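Local coordinates for DUF1573 domain-containing protein (Porphyromonas gingivalis, PDB 2QSV) that is of unknown function, though it has been tentatively linked to cysteine-type peptidases, and here comprises two immunoglobulin-like beta-sandwich domains from its C-terminal part, at residues Asp34-Val39 with Glu85-Glu90; Leu48-Phe53 with Arg61-Ser66. All blocks are in the same frame, centred on the assembly; numbering follows the deposited sequence.

Contact 1: Asp34-Val39 with Glu85-Glu90; sequences DLQVAV and EVTSPE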
# COMPACT_ATOMS: atom_id res chain seq x y z
N ASP A 34 -10.28 -12.51 30.05
CA ASP A 34 -10.56 -13.08 28.75
C ASP A 34 -10.91 -12.04 27.70
O ASP A 34 -11.70 -11.11 27.98
CB ASP A 34 -11.68 -14.12 28.88
CG ASP A 34 -11.15 -15.44 29.42
OD1 ASP A 34 -11.92 -16.45 29.45
OD2 ASP A 34 -9.95 -15.47 29.79
N LEU A 35 -10.26 -12.19 26.54
CA LEU A 35 -10.66 -11.52 25.30
C LEU A 35 -11.22 -12.54 24.32
O LEU A 35 -10.60 -13.58 24.05
CB LEU A 35 -9.51 -10.74 24.67
CG LEU A 35 -9.23 -9.34 25.22
CD1 LEU A 35 -8.28 -8.59 24.27
CD2 LEU A 35 -10.53 -8.56 25.45
N GLN A 36 -12.42 -12.29 23.84
CA GLN A 36 -12.95 -13.05 22.73
C GLN A 36 -12.69 -12.28 21.43
O GLN A 36 -13.08 -11.11 21.30
CB GLN A 36 -14.44 -13.29 22.91
CG GLN A 36 -14.97 -14.35 21.97
CD GLN A 36 -14.57 -15.75 22.40
OE1 GLN A 36 -14.44 -16.66 21.58
NE2 GLN A 36 -14.39 -15.92 23.71
N VAL A 37 -12.01 -12.93 20.50
CA VAL A 37 -11.54 -12.27 19.27
C VAL A 37 -12.12 -12.91 18.02
O VAL A 37 -12.04 -14.12 17.84
CB VAL A 37 -10.00 -12.23 19.17
CG1 VAL A 37 -9.56 -11.41 17.95
CG2 VAL A 37 -9.40 -11.63 20.43
N ALA A 38 -12.74 -12.08 17.18
CA ALA A 38 -13.18 -12.52 15.88
C ALA A 38 -12.53 -11.65 14.80
O ALA A 38 -12.51 -10.42 14.90
CB ALA A 38 -14.70 -12.48 15.80
N VAL A 39 -11.97 -12.31 13.80
CA VAL A 39 -11.54 -11.66 12.57
C VAL A 39 -12.80 -11.55 11.72
O VAL A 39 -13.22 -12.50 11.06
CB VAL A 39 -10.45 -12.49 11.84
CG1 VAL A 39 -9.99 -11.78 10.57
CG2 VAL A 39 -9.26 -12.76 12.77
N GLU A 85 -12.52 -7.69 15.75
CA GLU A 85 -13.56 -7.39 16.73
C GLU A 85 -13.26 -8.08 18.07
O GLU A 85 -13.23 -9.30 18.16
CB GLU A 85 -14.93 -7.80 16.23
CG GLU A 85 -16.03 -7.58 17.25
CD GLU A 85 -17.31 -8.27 16.85
OE1 GLU A 85 -18.15 -7.60 16.20
OE2 GLU A 85 -17.45 -9.49 17.17
N VAL A 86 -13.05 -7.27 19.09
CA VAL A 86 -12.69 -7.76 20.41
C VAL A 86 -13.84 -7.57 21.42
O VAL A 86 -14.39 -6.46 21.55
CB VAL A 86 -11.42 -7.05 20.87
CG1 VAL A 86 -11.37 -6.89 22.36
CG2 VAL A 86 -10.22 -7.80 20.33
N THR A 87 -14.20 -8.66 22.11
CA THR A 87 -15.21 -8.61 23.18
C THR A 87 -14.66 -9.20 24.48
O THR A 87 -14.26 -10.36 24.53
CB THR A 87 -16.53 -9.30 22.80
OG1 THR A 87 -16.38 -10.73 22.85
CG2 THR A 87 -16.98 -8.89 21.41
N SER A 88 -14.64 -8.36 25.52
CA SER A 88 -14.20 -8.73 26.88
C SER A 88 -15.40 -9.27 27.68
O SER A 88 -16.22 -8.48 28.14
CB SER A 88 -13.59 -7.50 27.58
OG SER A 88 -13.69 -7.58 28.99
N PRO A 89 -15.51 -10.61 27.84
CA PRO A 89 -16.71 -11.19 28.51
C PRO A 89 -17.22 -10.44 29.77
O PRO A 89 -18.41 -10.48 30.10
CB PRO A 89 -16.25 -12.61 28.89
CG PRO A 89 -15.21 -12.97 27.81
CD PRO A 89 -14.54 -11.66 27.42
N GLU A 90 -16.32 -9.73 30.46
CA GLU A 90 -16.64 -9.21 31.77
C GLU A 90 -16.80 -7.69 31.89
O GLU A 90 -17.84 -7.18 32.36
CB GLU A 90 -15.54 -9.69 32.74
CG GLU A 90 -16.01 -10.75 33.76
CD GLU A 90 -16.71 -11.97 33.13
OE1 GLU A 90 -17.93 -11.89 32.83
OE2 GLU A 90 -16.01 -13.00 32.96
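Gln-36 and Thr-87 face each other as an antiparallel hydrogen-bonded pair, their side chains side by side and pointing the same way. Thr-87 OG1 sits between its backbone N and carbonyl carbon (chi1 76°), 3.2 Å from Gln-36 CB. The glutamine chain then bends at chi2 and carries its amide away from the threonine. Ala-38 and Glu-85 form the next hydrogen-bonded pair on this face, with Ala-38 N to Glu-85 O at 3.0 Å.

The other face is apolar. Val-37 and Val-86, the non-hydrogen-bonded pair between, run alongside each other, CG2 of Val-37 being 3.9 Å from CG2 of Val-86. Leu-35 crosses Val-86 at a slant: its CB points away from 85-90, but CD2 swings back to 3.6 Å from Val-86 CG1; Leu-3 covers all three. Just past strand 76-87, the ring of Pro-89 lies against Asp-34, CG to Asp-34 CB at 3.9 Å.

Two reciprocal pairs of backbone bonds, Gln-36 with Thr-87 and Ala-38 with Glu-85, fix the register. The chemistry is two-sided: buried branched side chains feed the sandwich core, while Gln-36, Thr-87 and Glu-85, with Ala-38 among them, line the partly exposed outer face.

Contact 2: Leu48-Phe53 with Arg61-Ser66; sequences LDDRAF and RELNLS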
# COMPACT_ATOMS: atom_id res chain seq x y z
N LEU A 48 -7.25 -17.04 5.71
CA LEU A 48 -7.02 -17.27 7.13
C LEU A 48 -8.05 -18.25 7.72
O LEU A 48 -9.25 -17.98 7.70
CB LEU A 48 -7.03 -15.95 7.90
CG LEU A 48 -6.66 -15.95 9.39
CD1 LEU A 48 -5.16 -16.17 9.57
CD2 LEU A 48 -7.09 -14.64 10.07
N ASP A 49 -7.57 -19.39 8.23
CA ASP A 49 -8.45 -20.32 8.95
C ASP A 49 -8.56 -19.96 10.43
O ASP A 49 -9.61 -20.14 11.03
CB ASP A 49 -8.03 -21.77 8.71
CG ASP A 49 -8.20 -22.18 7.24
OD1 ASP A 49 -7.32 -22.90 6.72
OD2 ASP A 49 -9.20 -21.77 6.61
N ASP A 50 -7.50 -19.40 11.01
CA ASP A 50 -7.55 -18.89 12.37
C ASP A 50 -8.42 -17.62 12.47
O ASP A 50 -7.90 -16.51 12.60
CB ASP A 50 -6.13 -18.60 12.87
CG ASP A 50 -5.99 -18.77 14.37
OD1 ASP A 50 -6.93 -19.30 15.01
OD2 ASP A 50 -4.91 -18.39 14.92
N ARG A 51 -9.75 -17.81 12.45
CA ARG A 51 -10.70 -16.68 12.33
C ARG A 51 -11.54 -16.35 13.57
O ARG A 51 -12.09 -15.25 13.66
CB ARG A 51 -11.65 -16.89 11.15
CG ARG A 51 -11.02 -16.55 9.82
CD ARG A 51 -12.05 -16.25 8.79
NE ARG A 51 -12.57 -14.90 9.00
CZ ARG A 51 -13.21 -14.20 8.08
NH1 ARG A 51 -13.41 -14.72 6.87
NH2 ARG A 51 -13.66 -12.99 8.37
N ALA A 52 -11.68 -17.30 14.48
CA ALA A 52 -12.51 -17.10 15.68
C ALA A 52 -11.90 -17.86 16.84
O ALA A 52 -12.09 -19.07 16.98
CB ALA A 52 -13.97 -17.53 15.42
N PHE A 53 -11.15 -17.15 17.67
CA PHE A 53 -10.38 -17.78 18.73
C PHE A 53 -10.55 -17.11 20.09
O PHE A 53 -11.00 -15.96 20.17
CB PHE A 53 -8.91 -17.81 18.36
CG PHE A 53 -8.35 -16.49 17.93
CD1 PHE A 53 -8.44 -16.08 16.59
CD2 PHE A 53 -7.71 -15.66 18.85
CE1 PHE A 53 -7.91 -14.87 16.19
CE2 PHE A 53 -7.17 -14.44 18.45
CZ PHE A 53 -7.27 -14.05 17.11
N ARG A 61 -0.94 -15.01 20.93
CA ARG A 61 -1.23 -15.72 19.64
C ARG A 61 -0.74 -15.11 18.30
O ARG A 61 -0.50 -13.90 18.20
CB ARG A 61 -2.72 -16.01 19.53
CG ARG A 61 -3.10 -16.50 18.17
CD ARG A 61 -4.54 -16.33 17.92
NE ARG A 61 -5.15 -17.63 17.73
CZ ARG A 61 -5.68 -18.39 18.69
NH1 ARG A 61 -5.68 -17.99 19.96
NH2 ARG A 61 -6.19 -19.57 18.38
N GLU A 62 -0.67 -15.95 17.25
CA GLU A 62 -0.22 -15.53 15.91
C GLU A 62 -1.20 -15.82 14.78
O GLU A 62 -1.81 -16.90 14.72
CB GLU A 62 1.10 -16.20 15.55
CG GLU A 62 2.27 -15.77 16.41
CD GLU A 62 3.59 -16.47 16.06
OE1 GLU A 62 3.62 -17.28 15.09
OE2 GLU A 62 4.60 -16.22 16.75
N LEU A 63 -1.32 -14.86 13.86
CA LEU A 63 -2.14 -15.04 12.67
C LEU A 63 -1.26 -15.01 11.41
O LEU A 63 -0.47 -14.07 11.22
CB LEU A 63 -3.28 -14.00 12.60
CG LEU A 63 -4.08 -13.70 13.89
CD1 LEU A 63 -5.06 -12.55 13.71
CD2 LEU A 63 -4.79 -14.96 14.41
N ASN A 64 -1.39 -16.05 10.60
CA ASN A 64 -0.65 -16.15 9.33
C ASN A 64 -1.60 -16.00 8.16
O ASN A 64 -2.39 -16.89 7.88
CB ASN A 64 0.14 -17.47 9.23
CG ASN A 64 1.09 -17.67 10.41
OD1 ASN A 64 0.95 -18.64 11.17
ND2 ASN A 64 2.02 -16.74 10.60
N LEU A 65 -1.52 -14.86 7.49
CA LEU A 65 -2.35 -14.58 6.34
C LEU A 65 -1.62 -15.08 5.10
O LEU A 65 -0.54 -14.58 4.75
CB LEU A 65 -2.62 -13.07 6.23
CG LEU A 65 -3.50 -12.33 7.25
CD1 LEU A 65 -3.03 -12.46 8.71
CD2 LEU A 65 -3.52 -10.87 6.85
N SER A 66 -2.20 -16.08 4.45
CA SER A 66 -1.71 -16.61 3.18
C SER A 66 -2.25 -15.83 2.01
O SER A 66 -3.44 -15.52 1.95
CB SER A 66 -2.14 -18.06 3.00
OG SER A 66 -1.48 -18.88 3.93
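The edge of a beta-sandwich is where this contact lies: the loop 48-51 passes from one sheet to the other, and strand 61-67 packs against it and the start of strand 52-55. Asp-50, centre of an inverse gamma turn, meets Arg-61 tip to tip in a salt bridge. The Arg-61 chain bends at chi3 (-117°), and its NE gives a nearly straight bond of 2.9 Å to the syn side of Asp-50 OD2, which lies in the guanidinium plane; the second link, Arg-61 NH2 to Asp-50 OD1, is weak at 3.5 Å. Carboxylate and guanidinium are twisted 43° apart.

Phe-53 takes one face of this arginine. Its CB sits over the guanidinium centre, 3.2 Å above the plane, and ring and guanidinium are 20° from parallel. Arg-61 CD makes a CH-pi contact over the ring face, 3.5 Å from the Phe-53 centroid. Leu-63 CD2 reaches the ring obliquely, 3.6 Å from Phe-53 CE1.

Farther along, Leu-48 turns CD1 onto the backbone of strand 61-67, 3.3 Å from Asn-64 O. Phe-53 touches Val-27 and Val-37, one from each sheet. A strand of one sheet packed against the loop that crosses to the other is the arrangement of an immunoglobulin-like sandwich.

In the fold
From the N terminus the chain runs through strand 22-29 into strand 35-41, which opens contact 1. It then crosses the sandwich edge by way of strand 46-47 and the loop 48-51, rejoins the sheet of strand 35-41 as strand 52-55 and passes to the opposite sheet as strand 61-67; contact 2 closes this short connection. Only after that does strand 76-87 return beside strand 35-41 and complete contact 1, so the smaller loop lies wholly within the larger one. Strand 35-41 is shared ground: Val-37 O bonds Phe-53 N, and Val-39 O receives Arg-51 NH2. Contact 1 joins neighbours within one sheet, whereas contact 2 ties that sheet to the opposite one.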